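Local atomic coordinates of putative oxidoreductase (Thermus thermophilus, PDB entry 2ISM), a protein that belongs to the glucose/sorbosone dehydrogenase family of putative oxidoreductases and folds as a six-bladed beta-propeller built from four-stranded antiparallel sheets. Residues Ala94-Ala99 with Gln106-Arg111; Val122-Ile127 with Leu172-Glu177. One frame throughout, in Å; residues are numbered along the deposited sequence.

Contact 1 of 2, residues Ala94-Ala99 with Gln106-Arg111; sequences AYRTVA and QVVRLR
Ala94, Tyr95 and Arg96 pair with Val108, Val107 and Gln106 in an antiparallel beta hairpin, the two middle strands of a four-stranded beta-propeller blade. The backbone supplies the regular part of the contact. Ala94 and Val108 form one hydrogen-bonded pair, with Ala94 N to Val108 O at 3.0 Å and Val108 N to Ala94 O at 2.8 Å. Arg96 and Gln106 form a second such pair, with Arg96 N to Gln106 O and Gln106 N to Arg96 O both at 2.9 Å. Between these two rungs lies the non-hydrogen-bonded pair Tyr95 and Val107, where CA-H...O contacts run from Val107 CA to Ala94 O and from Tyr95 CA to Gln106 O.

Each face of the hairpin has one apolar pair. On the Tyr95 side, the phenol ring reaches Val107 CG2 with CD1, the two side chains crossing at about a right angle. With chi1 at -176°, CG of Tyr95 is set beside its own carbonyl carbon, anti to the backbone N, and from there the ring lies with Gln106 O over one face, displaced toward the rim. This face of the hairpin continues onto Leu78 of strand 77-82 and Ile127 of strand 117-127. On the other side, Ala94 CB meets Val108 CG2 at 4.1 Å.

Polar side chains share that second face. Arg96 and Gln106 run side by side in the same direction, both largely extended, and bring the carboxamide to the edge of the guanidinium with the two planes 40° apart. Arg96 NH1 makes a weak hydrogen bond to Ser68 O. The charged group is nevertheless packed among hydrocarbon: Val108 CG1 lies 3.8 Å from Arg96 NE, and Val98 CG2 sits 4.3 Å above the guanidinium plane, over its centre.

Contact 2 of 2, residues Val122-Ile127 with Leu172-Glu177; sequences VVLDGI and LRLTPE
Val123 and Glu177 approach each other without a single direct hydrogen bond between the two segments; instead, one water lies within hydrogen-bonding distance of both main chains. It is 2.7 Å from Val123 O and 2.9 Å from Glu177 O, and can donate to either of these carbonyl oxygens, which could not bond to one another, though other acceptors compete for its protons. Beside this water, Val123 CG1 comes to 4.2 Å from Glu177 C, and the Val123 side chain also touches Tyr93 and Arg109.

Deeper in the contact the chemistry becomes purely apolar. Leu124 reaches across with CD2, which touches Leu172 CD1 at 3.6 Å and Leu174 CD1 at 4.0 Å. The root of the side chain takes part as well, since Leu124 CB lies 4.2 Å from Leu174 CD1. Leu172 and Leu174, two residues apart on one strand, send their side chains to the same side, and each crosses that of Leu124 at about a right angle. One methyl group thus meets two, with no strand pairing between the segments.

Val123 and Leu124 form a classic beta bulge opposite Val107, where the chain turns a corner, and the CB atoms of both point toward the segment 172-177. At the solvent-exposed end, Glu177 OE2 is paired with Arg109 in a salt bridge, and Pro176 O accepts a hydrogen bond from Tyr93 OH, so the loop after strand 170-174 is tied to the neighbouring sheet. Water at the margin and leucines within together make up an inter-blade seam, joining the outermost strand of one blade to the next blade of the beta-propeller.

In the fold
The two contacts illustrate the two levels on which a beta-propeller is built. Contact 1 is wholly buried and acts within a blade, where backbone hydrogen bonds set the register and side chains fill in around them. Contact 2 is only partly buried and acts between consecutive blades, relying on side-chain packing and water where the backbones lie too far apart to pair. Their centres are about 10 Å apart, and strand 104-112 connects them: Val107 N and O probably bond to Leu124 O and Val123 N, so strand 104-112, paired with 92-98 in contact 1, also pairs on its other side with the bulged strand 117-127 that faces the next blade.

Contact 1 of 2, residues Ala94-Ala99 with Gln106-Arg111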
loop_
_atom_site.group_PDB
_atom_site.type_symbol
_atom_site.label_atom_id
_atom_site.label_comp_id
_atom_site.label_asym_id
_atom_site.label_seq_id
_atom_site.Cartn_x
_atom_site.Cartn_y
_atom_site.Cartn_z
ATOM N N ALA B 94 23.345 -14.800 -6.473
ATOM C CA ALA B 94 23.660 -13.704 -7.376
ATOM C C ALA B 94 23.840 -14.226 -8.787
ATOM O O ALA B 94 24.349 -15.330 -8.986
ATOM C CB ALA B 94 24.930 -12.996 -6.915
ATOM N N TYR B 95 23.407 -13.422 -9.755
ATOM C CA TYR B 95 23.517 -13.746 -11.177
ATOM C C TYR B 95 24.655 -12.879 -11.700
ATOM O O TYR B 95 24.630 -11.664 -11.511
ATOM C CB TYR B 95 22.216 -13.367 -11.897
ATOM C CG TYR B 95 22.147 -13.743 -13.368
ATOM C CD1 TYR B 95 21.278 -14.745 -13.807
ATOM C CD2 TYR B 95 22.916 -13.076 -14.323
ATOM C CE1 TYR B 95 21.171 -15.072 -15.163
ATOM C CE2 TYR B 95 22.822 -13.398 -15.687
ATOM C CZ TYR B 95 21.946 -14.394 -16.097
ATOM O OH TYR B 95 21.827 -14.716 -17.430
ATOM N N ARG B 96 25.650 -13.483 -12.347
ATOM C CA ARG B 96 26.762 -12.690 -12.865
ATOM C C ARG B 96 27.333 -13.196 -14.184
ATOM O O ARG B 96 27.239 -14.383 -14.510
ATOM C CB ARG B 96 27.911 -12.636 -11.843
ATOM C CG ARG B 96 28.615 -13.980 -11.650
ATOM C CD ARG B 96 29.959 -13.833 -10.947
ATOM N NE ARG B 96 30.567 -15.134 -10.676
ATOM C CZ ARG B 96 31.764 -15.307 -10.123
ATOM N NH1 ARG B 96 32.500 -14.257 -9.780
ATOM N NH2 ARG B 96 32.218 -16.536 -9.898
ATOM N N THR B 97 27.930 -12.272 -14.935
ATOM C CA THR B 97 28.582 -12.604 -16.191
ATOM C C THR B 97 30.050 -12.746 -15.788
ATOM O O THR B 97 30.622 -11.832 -15.186
ATOM C CB THR B 97 28.464 -11.457 -17.220
ATOM O OG1 THR B 97 27.117 -10.968 -17.249
ATOM C CG2 THR B 97 28.840 -11.956 -18.615
ATOM N N VAL B 98 30.658 -13.888 -16.092
ATOM C CA VAL B 98 32.054 -14.101 -15.732
ATOM C C VAL B 98 32.884 -14.429 -16.974
ATOM O O VAL B 98 32.363 -14.977 -17.949
ATOM C CB VAL B 98 32.187 -15.241 -14.679
ATOM C CG1 VAL B 98 31.956 -16.595 -15.326
ATOM C CG2 VAL B 98 33.554 -15.178 -14.013
ATOM N N ALA B 99 34.170 -14.083 -16.938
ATOM C CA ALA B 99 35.063 -14.330 -18.067
ATOM C C ALA B 99 36.133 -15.382 -17.780
ATOM O O ALA B 99 36.651 -16.015 -18.703
ATOM C CB ALA B 99 35.729 -13.021 -18.495
ATOM N N GLN B 106 26.110 -16.994 -15.098
ATOM C CA GLN B 106 25.906 -18.055 -14.129
ATOM C C GLN B 106 25.237 -17.510 -12.888
ATOM O O GLN B 106 25.222 -16.305 -12.653
ATOM C CB GLN B 106 27.250 -18.669 -13.721
ATOM C CG GLN B 106 28.276 -17.637 -13.287
ATOM C CD GLN B 106 29.544 -18.248 -12.709
ATOM O OE1 GLN B 106 30.066 -19.244 -13.216
ATOM N NE2 GLN B 106 30.054 -17.635 -11.653
ATOM N N VAL B 107 24.675 -18.419 -12.106
ATOM C CA VAL B 107 24.058 -18.063 -10.848
ATOM C C VAL B 107 24.991 -18.672 -9.823
ATOM O O VAL B 107 25.295 -19.863 -9.887
ATOM C CB VAL B 107 22.666 -18.693 -10.670
ATOM C CG1 VAL B 107 22.170 -18.426 -9.253
ATOM C CG2 VAL B 107 21.687 -18.102 -11.684
ATOM N N VAL B 108 25.471 -17.852 -8.902
ATOM C CA VAL B 108 26.363 -18.335 -7.866
ATOM C C VAL B 108 25.687 -18.135 -6.522
ATOM O O VAL B 108 24.641 -17.495 -6.427
ATOM C CB VAL B 108 27.718 -17.586 -7.877
ATOM C CG1 VAL B 108 28.454 -17.870 -9.176
ATOM C CG2 VAL B 108 27.496 -16.085 -7.706
ATOM N N ARG B 109 26.292 -18.698 -5.490
ATOM C CA ARG B 109 25.772 -18.599 -4.144
ATOM C C ARG B 109 26.932 -18.215 -3.227
ATOM O O ARG B 109 28.025 -18.762 -3.356
ATOM C CB ARG B 109 25.198 -19.960 -3.739
ATOM C CG ARG B 109 24.479 -19.983 -2.425
ATOM C CD ARG B 109 23.725 -21.292 -2.240
ATOM N NE ARG B 109 24.550 -22.394 -1.753
ATOM C CZ ARG B 109 24.053 -23.566 -1.366
ATOM N NH1 ARG B 109 22.743 -23.773 -1.418
ATOM N NH2 ARG B 109 24.854 -24.524 -0.915
ATOM N N LEU B 110 26.698 -17.267 -2.323
ATOM C CA LEU B 110 27.721 -16.836 -1.373
ATOM C C LEU B 110 27.298 -17.258 0.031
ATOM O O LEU B 110 26.106 -17.295 0.339
ATOM C CB LEU B 110 27.884 -15.310 -1.379
ATOM C CG LEU B 110 28.209 -14.551 -2.665
ATOM C CD1 LEU B 110 28.661 -13.144 -2.297
ATOM C CD2 LEU B 110 29.301 -15.260 -3.436
ATOM N N ARG B 111 28.270 -17.574 0.879
ATOM C CA ARG B 111 27.963 -17.951 2.254
ATOM C C ARG B 111 27.958 -16.675 3.095
ATOM O O ARG B 111 28.925 -15.908 3.095
ATOM C CB ARG B 111 28.999 -18.947 2.795
ATOM C CG ARG B 111 28.873 -19.212 4.299
ATOM C CD ARG B 111 29.837 -20.292 4.762
ATOM N NE ARG B 111 29.357 -21.632 4.432
ATOM C CZ ARG B 111 28.361 -22.243 5.067
ATOM N NH1 ARG B 111 27.741 -21.638 6.071
ATOM N NH2 ARG B 111 27.983 -23.459 4.694
#

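Contact 2 of 2, residues Val122-Ile127 with Leu172-Glu177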
loop_
_atom_site.group_PDB
_atom_site.type_symbol
_atom_site.label_atom_id
_atom_site.label_comp_id
_atom_site.label_asym_id
_atom_site.label_seq_id
_atom_site.Cartn_x
_atom_site.Cartn_y
_atom_site.Cartn_z
ATOM N N VAL B 122 29.035 -22.345 -7.545
ATOM C CA VAL B 122 28.212 -22.001 -8.691
ATOM C C VAL B 122 26.968 -22.879 -8.600
ATOM O O VAL B 122 27.066 -24.083 -8.357
ATOM C CB VAL B 122 28.951 -22.282 -10.017
ATOM C CG1 VAL B 122 28.060 -21.935 -11.198
ATOM C CG2 VAL B 122 30.235 -21.470 -10.071
ATOM N N VAL B 123 25.803 -22.263 -8.766
ATOM C CA VAL B 123 24.521 -22.960 -8.690
ATOM C C VAL B 123 24.076 -23.459 -10.064
ATOM O O VAL B 123 23.534 -24.559 -10.191
ATOM C CB VAL B 123 23.448 -22.026 -8.095
ATOM C CG1 VAL B 123 22.097 -22.710 -8.074
ATOM C CG2 VAL B 123 23.858 -21.623 -6.684
ATOM N N LEU B 124 24.299 -22.638 -11.086
ATOM C CA LEU B 124 23.970 -22.983 -12.465
ATOM C C LEU B 124 24.975 -22.238 -13.333
ATOM O O LEU B 124 25.083 -21.014 -13.255
ATOM C CB LEU B 124 22.547 -22.551 -12.843
ATOM C CG LEU B 124 22.218 -22.753 -14.331
ATOM C CD1 LEU B 124 22.425 -24.219 -14.703
ATOM C CD2 LEU B 124 20.784 -22.330 -14.630
ATOM N N ASP B 125 25.708 -22.980 -14.154
ATOM C CA ASP B 125 26.725 -22.393 -15.016
ATOM C C ASP B 125 26.384 -22.598 -16.494
ATOM O O ASP B 125 25.585 -23.469 -16.840
ATOM C CB ASP B 125 28.084 -23.046 -14.704
ATOM C CG ASP B 125 29.260 -22.143 -15.025
ATOM O OD1 ASP B 125 29.031 -21.029 -15.540
ATOM O OD2 ASP B 125 30.417 -22.550 -14.761
ATOM N N GLY B 126 26.981 -21.785 -17.363
ATOM C CA GLY B 126 26.752 -21.960 -18.788
ATOM C C GLY B 126 25.630 -21.197 -19.460
ATOM O O GLY B 126 25.266 -21.514 -20.590
ATOM N N ILE B 127 25.058 -20.210 -18.782
ATOM C CA ILE B 127 24.000 -19.426 -19.406
ATOM C C ILE B 127 24.708 -18.589 -20.471
ATOM O O ILE B 127 25.795 -18.058 -20.232
ATOM C CB ILE B 127 23.311 -18.498 -18.389
ATOM C CG1 ILE B 127 22.656 -19.336 -17.288
ATOM C CG2 ILE B 127 22.271 -17.637 -19.100
ATOM C CD1 ILE B 127 22.112 -18.514 -16.134
ATOM N N LEU B 172 14.054 -19.601 -16.177
ATOM C CA LEU B 172 14.365 -20.910 -15.633
ATOM C C LEU B 172 13.817 -21.037 -14.225
ATOM O O LEU B 172 13.603 -20.034 -13.548
ATOM C CB LEU B 172 15.887 -21.107 -15.602
ATOM C CG LEU B 172 16.661 -20.659 -16.854
ATOM C CD1 LEU B 172 18.162 -20.744 -16.593
ATOM C CD2 LEU B 172 16.270 -21.522 -18.039
ATOM N N ARG B 173 13.583 -22.272 -13.788
ATOM C CA ARG B 173 13.099 -22.511 -12.434
ATOM C C ARG B 173 13.890 -23.667 -11.835
ATOM O O ARG B 173 13.905 -24.774 -12.373
ATOM C CB ARG B 173 11.609 -22.844 -12.413
ATOM C CG ARG B 173 11.053 -22.838 -10.997
ATOM C CD ARG B 173 9.580 -23.175 -10.957
ATOM N NE ARG B 173 9.338 -24.548 -11.369
ATOM C CZ ARG B 173 8.337 -25.291 -10.914
ATOM N NH1 ARG B 173 7.490 -24.789 -10.031
ATOM N NH2 ARG B 173 8.181 -26.534 -11.345
ATOM N N LEU B 174 14.549 -23.394 -10.718
ATOM C CA LEU B 174 15.390 -24.382 -10.061
ATOM C C LEU B 174 15.056 -24.517 -8.580
ATOM O O LEU B 174 14.333 -23.702 -8.021
ATOM C CB LEU B 174 16.848 -23.940 -10.171
ATOM C CG LEU B 174 17.348 -23.285 -11.461
ATOM C CD1 LEU B 174 18.726 -22.679 -11.208
ATOM C CD2 LEU B 174 17.405 -24.306 -12.588
ATOM N N THR B 175 15.595 -25.553 -7.948
ATOM C CA THR B 175 15.404 -25.720 -6.516
ATOM C C THR B 175 16.521 -24.825 -5.986
ATOM O O THR B 175 17.415 -24.434 -6.743
ATOM C CB THR B 175 15.684 -27.157 -6.051
ATOM O OG1 THR B 175 17.066 -27.466 -6.281
ATOM C CG2 THR B 175 14.801 -28.148 -6.800
ATOM N N PRO B 176 16.490 -24.478 -4.694
ATOM C CA PRO B 176 17.553 -23.621 -4.158
ATOM C C PRO B 176 18.943 -24.241 -4.311
ATOM O O PRO B 176 19.951 -23.543 -4.240
ATOM C CB PRO B 176 17.146 -23.451 -2.699
ATOM C CG PRO B 176 15.643 -23.472 -2.782
ATOM C CD PRO B 176 15.401 -24.638 -3.715
ATOM N N GLU B 177 18.993 -25.551 -4.529
ATOM C CA GLU B 177 20.267 -26.241 -4.695
ATOM C C GLU B 177 20.760 -26.242 -6.141
ATOM O O GLU B 177 21.851 -26.737 -6.429
ATOM C CB GLU B 177 20.171 -27.679 -4.174
ATOM C CG GLU B 177 20.046 -27.778 -2.660
ATOM C CD GLU B 177 21.204 -27.113 -1.942
ATOM O OE1 GLU B 177 22.368 -27.447 -2.255
ATOM O OE2 GLU B 177 20.953 -26.259 -1.067
HETATM O O HOH W 1 23.867 -26.612 -8.469
#